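Local structure of putative tetR-family transcriptional regulator (Streptomyces coelicolor, 3FIW) at residues G98-N103 and D138-S143; A150-L155 and E190-A195. The protein probably binds cis-regulatory DNA as a transcription factor of the TetR family and likely acts as a repressor. All coordinates share one frame; numbering follows the deposited sequence.

Contact 1: G98-N103 and D138-S143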
loop_
_atom_site.group_PDB
_atom_site.type_symbol
_atom_site.label_atom_id
_atom_site.label_comp_id
_atom_site.label_asym_id
_atom_site.label_seq_id
_atom_site.Cartn_x
_atom_site.Cartn_y
_atom_site.Cartn_z
ATOM N N GLY A 98 2.999 14.275 19.150
ATOM C CA GLY A 98 1.833 14.823 18.469
ATOM C C GLY A 98 2.111 15.265 17.043
ATOM O O GLY A 98 1.262 15.074 16.176
ATOM N N TRP A 99 3.276 15.867 16.795
ATOM C CA TRP A 99 3.685 16.215 15.454
ATOM C C TRP A 99 3.829 14.955 14.600
ATOM O O TRP A 99 3.332 14.895 13.468
ATOM C CB TRP A 99 5.003 16.963 15.420
ATOM C CG TRP A 99 5.478 17.144 13.965
ATOM C CD1 TRP A 99 5.145 18.170 13.112
ATOM C CD2 TRP A 99 6.301 16.237 13.193
ATOM N NE1 TRP A 99 5.721 17.962 11.873
ATOM C CE2 TRP A 99 6.455 16.806 11.905
ATOM C CE3 TRP A 99 6.951 15.034 13.479
ATOM C CZ2 TRP A 99 7.208 16.197 10.906
ATOM C CZ3 TRP A 99 7.699 14.424 12.490
ATOM C CH2 TRP A 99 7.825 14.999 11.217
ATOM N N PHE A 100 4.501 13.942 15.124
ATOM C CA PHE A 100 4.617 12.678 14.348
ATOM C C PHE A 100 3.261 12.152 13.848
ATOM O O PHE A 100 3.075 11.845 12.672
ATOM C CB PHE A 100 5.386 11.602 15.140
ATOM C CG PHE A 100 5.723 10.391 14.326
ATOM C CD1 PHE A 100 6.935 10.296 13.685
ATOM C CD2 PHE A 100 4.808 9.360 14.176
ATOM C CE1 PHE A 100 7.233 9.202 12.923
ATOM C CE2 PHE A 100 5.104 8.269 13.418
ATOM C CZ PHE A 100 6.314 8.184 12.797
ATOM N N LEU A 101 2.317 12.032 14.762
ATOM C CA LEU A 101 0.967 11.645 14.376
ATOM C C LEU A 101 0.404 12.586 13.337
ATOM O O LEU A 101 -0.152 12.137 12.344
ATOM C CB LEU A 101 0.063 11.622 15.617
ATOM C CG LEU A 101 0.507 10.602 16.703
ATOM C CD1 LEU A 101 -0.375 10.766 17.918
ATOM C CD2 LEU A 101 0.447 9.177 16.213
ATOM N N ARG A 102 0.505 13.889 13.619
ATOM C CA ARG A 102 0.021 14.943 12.724
ATOM C C ARG A 102 0.609 14.836 11.281
ATOM O O ARG A 102 -0.142 14.902 10.275
ATOM C CB ARG A 102 0.268 16.310 13.367
ATOM C CG ARG A 102 -0.552 17.468 12.783
ATOM C CD ARG A 102 -0.207 18.858 13.387
ATOM N NE ARG A 102 0.025 18.683 14.804
ATOM C CZ ARG A 102 1.116 19.109 15.438
ATOM N NH1 ARG A 102 2.051 19.778 14.754
ATOM N NH2 ARG A 102 1.263 18.872 16.749
ATOM N N ASN A 103 1.925 14.619 11.184
ATOM C CA ASN A 103 2.594 14.398 9.875
ATOM C C ASN A 103 2.051 13.217 9.023
ATOM O O ASN A 103 1.825 13.319 7.791
ATOM C CB ASN A 103 4.075 14.196 10.117
ATOM C CG ASN A 103 4.840 14.191 8.847
ATOM O OD1 ASN A 103 4.954 15.219 8.186
ATOM N ND2 ASN A 103 5.338 13.036 8.465
ATOM N N ASP A 138 15.677 16.228 11.563
ATOM C CA ASP A 138 16.424 17.019 12.555
ATOM C C ASP A 138 15.599 17.335 13.782
ATOM O O ASP A 138 16.082 17.217 14.911
ATOM C CB ASP A 138 16.927 18.337 11.951
ATOM C CG ASP A 138 18.139 18.144 11.038
ATOM O OD1 ASP A 138 18.428 19.081 10.231
ATOM O OD2 ASP A 138 18.789 17.058 11.141
ATOM N N PHE A 139 14.351 17.737 13.562
ATOM C CA PHE A 139 13.410 17.953 14.654
ATOM C C PHE A 139 13.231 16.730 15.561
ATOM O O PHE A 139 13.183 16.879 16.780
ATOM C CB PHE A 139 12.059 18.386 14.096
ATOM C CG PHE A 139 10.968 18.364 15.109
ATOM C CD1 PHE A 139 10.876 19.380 16.081
ATOM C CD2 PHE A 139 10.073 17.305 15.144
ATOM C CE1 PHE A 139 9.853 19.361 17.061
ATOM C CE2 PHE A 139 9.041 17.265 16.081
ATOM C CZ PHE A 139 8.925 18.312 17.055
ATOM N N LEU A 140 13.107 15.540 14.961
ATOM C CA LEU A 140 12.900 14.298 15.709
ATOM C C LEU A 140 14.171 13.952 16.490
ATOM O O LEU A 140 14.121 13.527 17.644
ATOM C CB LEU A 140 12.492 13.139 14.770
ATOM C CG LEU A 140 11.037 13.077 14.265
ATOM C CD1 LEU A 140 10.866 11.978 13.242
ATOM C CD2 LEU A 140 10.057 12.870 15.451
ATOM N N VAL A 141 15.312 14.121 15.851
ATOM C CA VAL A 141 16.602 13.915 16.533
ATOM C C VAL A 141 16.791 14.929 17.672
ATOM O O VAL A 141 17.154 14.536 18.779
ATOM C CB VAL A 141 17.786 13.984 15.548
ATOM C CG1 VAL A 141 19.173 13.922 16.291
ATOM C CG2 VAL A 141 17.659 12.917 14.443
ATOM N N ALA A 142 16.553 16.217 17.414
ATOM C CA ALA A 142 16.653 17.222 18.475
ATOM C C ALA A 142 15.606 17.042 19.592
ATOM O O ALA A 142 15.763 17.586 20.671
ATOM C CB ALA A 142 16.640 18.652 17.913
ATOM N N SER A 143 14.565 16.248 19.344
ATOM C CA SER A 143 13.551 15.958 20.359
ATOM C C SER A 143 13.954 14.741 21.203
ATOM O O SER A 143 13.267 14.373 22.150
ATOM C CB SER A 143 12.177 15.739 19.705
ATOM O OG SER A 143 11.853 16.848 18.881
#
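W99 and F139 meet as a T-shaped pair. The CD2-CE2 edge of F139 turns toward one face of the indole, with CD2 above it near the rim. The planes stand at 66°, and the centroids of the indole five-membered ring and the F139 ring lie 5.4 Å apart. The closest atoms are W99 CE3 and F139 CE2, at 4.0 Å. With CG anti to the backbone N in both residues, each side chain reaches across toward the other helix, and the two slide past each other in opposite directions. The other face of the indole is backed by CB of N103, one helical turn on, so the ring is held from two sides. L140 crosses W99 at about a right angle. Its CG lies 4.0 Å from W99 CZ3, and both its methyls also come near that ring corner. CD1 of L140 then reaches the edge of the F100 ring, 4.3 Å from F100 CD1. All four side chains are buried. P90 and E94 touch both W99 and F139, and W96 lies against F139 and L140. The backbones are well apart, with local axes 11.8 Å from each other at 156°, so large side chains fill the gap. Such a near-antiparallel helix pair, joined by aromatic and leucine side chains, belongs to the all-helical C-terminal domain of a TetR-family regulator.

Contact 2: A150-L155 and E190-A195; sequences AQMAML and ESAFEA
A nearly perpendicular helix-helix crossing in the C-terminal part of the TetR fold brings M152 of helix 147-170 against A192 and A195 of helix 189-204. The local axes pass 9.3 Å apart at 85°. M152 is a selenomethionine and carries most of the contact. Its CG lies 3.7 Å from CB of A195, and its CB is almost as near to the same methyl. The chain then bends at chi2 (-65°) and chi3, which brings SE to A192 CA, at 3.8 Å, and close to the A195 methyl as well. The small alanine side chains let the M152 chain come this close to the second helix. L155, one turn on from M152, adds a lighter touch, with CD1 4.3 Å from CB of A192. In TetR-family dimers the last two helices commonly build the subunit interface, and these two also meet the second subunit here. A153 packs on L204 of the second subunit, while E190 and E194 form salt bridges with its R108 and R105. Between the two helices a water donates to both backbones, at 2.6 Å from A192 O and 3.1 Å from M152 O. It ties together two carbonyls that cannot bond to each other.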
loop_
_atom_site.group_PDB
_atom_site.type_symbol
_atom_site.label_atom_id
_atom_site.label_comp_id
_atom_site.label_asym_id
_atom_site.label_seq_id
_atom_site.Cartn_x
_atom_site.Cartn_y
_atom_site.Cartn_z
ATOM N N ALA A 150 14.040 7.032 14.239
ATOM C CA ALA A 150 13.255 8.110 13.605
ATOM C C ALA A 150 13.079 7.799 12.145
ATOM O O ALA A 150 11.940 7.737 11.673
ATOM C CB ALA A 150 13.922 9.497 13.803
ATOM N N GLN A 151 14.183 7.525 11.452
ATOM C CA GLN A 151 14.162 7.124 10.036
ATOM C C GLN A 151 13.249 5.920 9.731
ATOM O O GLN A 151 12.370 5.977 8.817
ATOM C CB GLN A 151 15.600 6.913 9.533
ATOM C CG GLN A 151 16.068 8.053 8.559
ATOM C CD GLN A 151 17.454 8.652 8.885
ATOM O OE1 GLN A 151 18.278 8.036 9.585
ATOM N NE2 GLN A 151 17.713 9.870 8.369
HETATM N N MSE A 152 13.434 4.846 10.509
HETATM C CA MSE A 152 12.602 3.620 10.373
HETATM C C MSE A 152 11.128 3.870 10.607
HETATM O O MSE A 152 10.309 3.451 9.777
HETATM C CB MSE A 152 13.129 2.510 11.258
HETATM C CG MSE A 152 14.608 2.192 10.944
HETATM SE SE MSE A 152 14.823 1.479 9.126
HETATM C CE MSE A 152 15.300 3.056 8.132
ATOM N N ALA A 153 10.807 4.592 11.692
ATOM C CA ALA A 153 9.444 5.029 12.019
ATOM C C ALA A 153 8.809 5.811 10.914
ATOM O O ALA A 153 7.647 5.503 10.479
ATOM C CB ALA A 153 9.430 5.859 13.313
HETATM N N MSE A 154 9.560 6.794 10.431
HETATM C CA MSE A 154 9.100 7.586 9.291
HETATM C C MSE A 154 8.841 6.766 8.039
HETATM O O MSE A 154 7.854 6.992 7.377
HETATM C CB MSE A 154 10.092 8.695 8.979
HETATM C CG MSE A 154 10.199 9.677 10.106
HETATM SE SE MSE A 154 8.760 10.979 10.088
HETATM C CE MSE A 154 9.394 12.027 8.574
ATOM N N LEU A 155 9.744 5.851 7.679
ATOM C CA LEU A 155 9.483 4.920 6.593
ATOM C C LEU A 155 8.253 4.022 6.851
ATOM O O LEU A 155 7.401 3.902 5.983
ATOM C CB LEU A 155 10.720 4.063 6.305
ATOM C CG LEU A 155 11.912 4.809 5.687
ATOM C CD1 LEU A 155 13.107 3.870 5.509
ATOM C CD2 LEU A 155 11.548 5.471 4.345
ATOM N N GLU A 190 14.769 -4.960 3.121
ATOM C CA GLU A 190 14.743 -5.947 4.182
ATOM C C GLU A 190 14.837 -5.357 5.592
ATOM O O GLU A 190 14.017 -5.680 6.469
ATOM C CB GLU A 190 15.899 -6.923 3.960
ATOM C CG GLU A 190 16.121 -7.890 5.079
ATOM C CD GLU A 190 15.417 -9.169 4.827
ATOM O OE1 GLU A 190 14.224 -9.116 4.482
ATOM O OE2 GLU A 190 16.054 -10.224 4.938
ATOM N N SER A 191 15.850 -4.521 5.812
ATOM C CA SER A 191 16.105 -3.933 7.131
ATOM C C SER A 191 14.979 -3.029 7.586
ATOM O O SER A 191 14.569 -3.072 8.752
ATOM C CB SER A 191 17.392 -3.135 7.131
ATOM O OG SER A 191 18.457 -4.038 6.944
ATOM N N ALA A 192 14.516 -2.219 6.650
ATOM C CA ALA A 192 13.439 -1.298 6.870
ATOM C C ALA A 192 12.141 -2.056 7.197
ATOM O O ALA A 192 11.396 -1.690 8.099
ATOM C CB ALA A 192 13.270 -0.446 5.596
ATOM N N PHE A 193 11.883 -3.127 6.460
ATOM C CA PHE A 193 10.738 -3.922 6.756
ATOM C C PHE A 193 10.822 -4.492 8.188
ATOM O O PHE A 193 9.834 -4.522 8.933
ATOM C CB PHE A 193 10.558 -5.034 5.701
ATOM C CG PHE A 193 9.734 -6.188 6.189
ATOM C CD1 PHE A 193 8.327 -6.133 6.142
ATOM C CD2 PHE A 193 10.353 -7.291 6.754
ATOM C CE1 PHE A 193 7.567 -7.179 6.594
ATOM C CE2 PHE A 193 9.592 -8.357 7.222
ATOM C CZ PHE A 193 8.197 -8.292 7.152
ATOM N N GLU A 194 11.982 -4.991 8.566
ATOM C CA GLU A 194 12.128 -5.622 9.857
ATOM C C GLU A 194 11.939 -4.626 11.011
ATOM O O GLU A 194 11.323 -4.946 12.068
ATOM C CB GLU A 194 13.472 -6.336 9.955
ATOM C CG GLU A 194 13.512 -7.650 9.223
ATOM C CD GLU A 194 12.838 -8.779 9.996
ATOM O OE1 GLU A 194 12.500 -9.777 9.382
ATOM O OE2 GLU A 194 12.684 -8.715 11.236
ATOM N N ALA A 195 12.501 -3.438 10.832
ATOM C CA ALA A 195 12.419 -2.420 11.866
ATOM C C ALA A 195 10.985 -1.884 11.975
ATOM O O ALA A 195 10.521 -1.577 13.068
ATOM C CB ALA A 195 13.442 -1.278 11.616
HETATM O O HOH W 1 10.304 0.596 8.448
#

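The two contacts come in series along the chain: contact 1 closes before contact 2 opens. Their centres lie about 16 Å apart. They share no helix, but helix 130-142 of contact 1 is followed directly by helix 147-170 of contact 2. The contacts also touch. M154 SE packs on F100 CE1 at 3.7 Å and on L140 CD1 at 3.9 Å, and A150 lies against L140. Helix 147-170 therefore packs on both helices of contact 1 and, with another face, on helix 189-204. Both contacts lie where the helical C-terminal domain meets the second subunit: F100 and L101 pack on T201 and L197 of that subunit, and A153 and F193 also meet it.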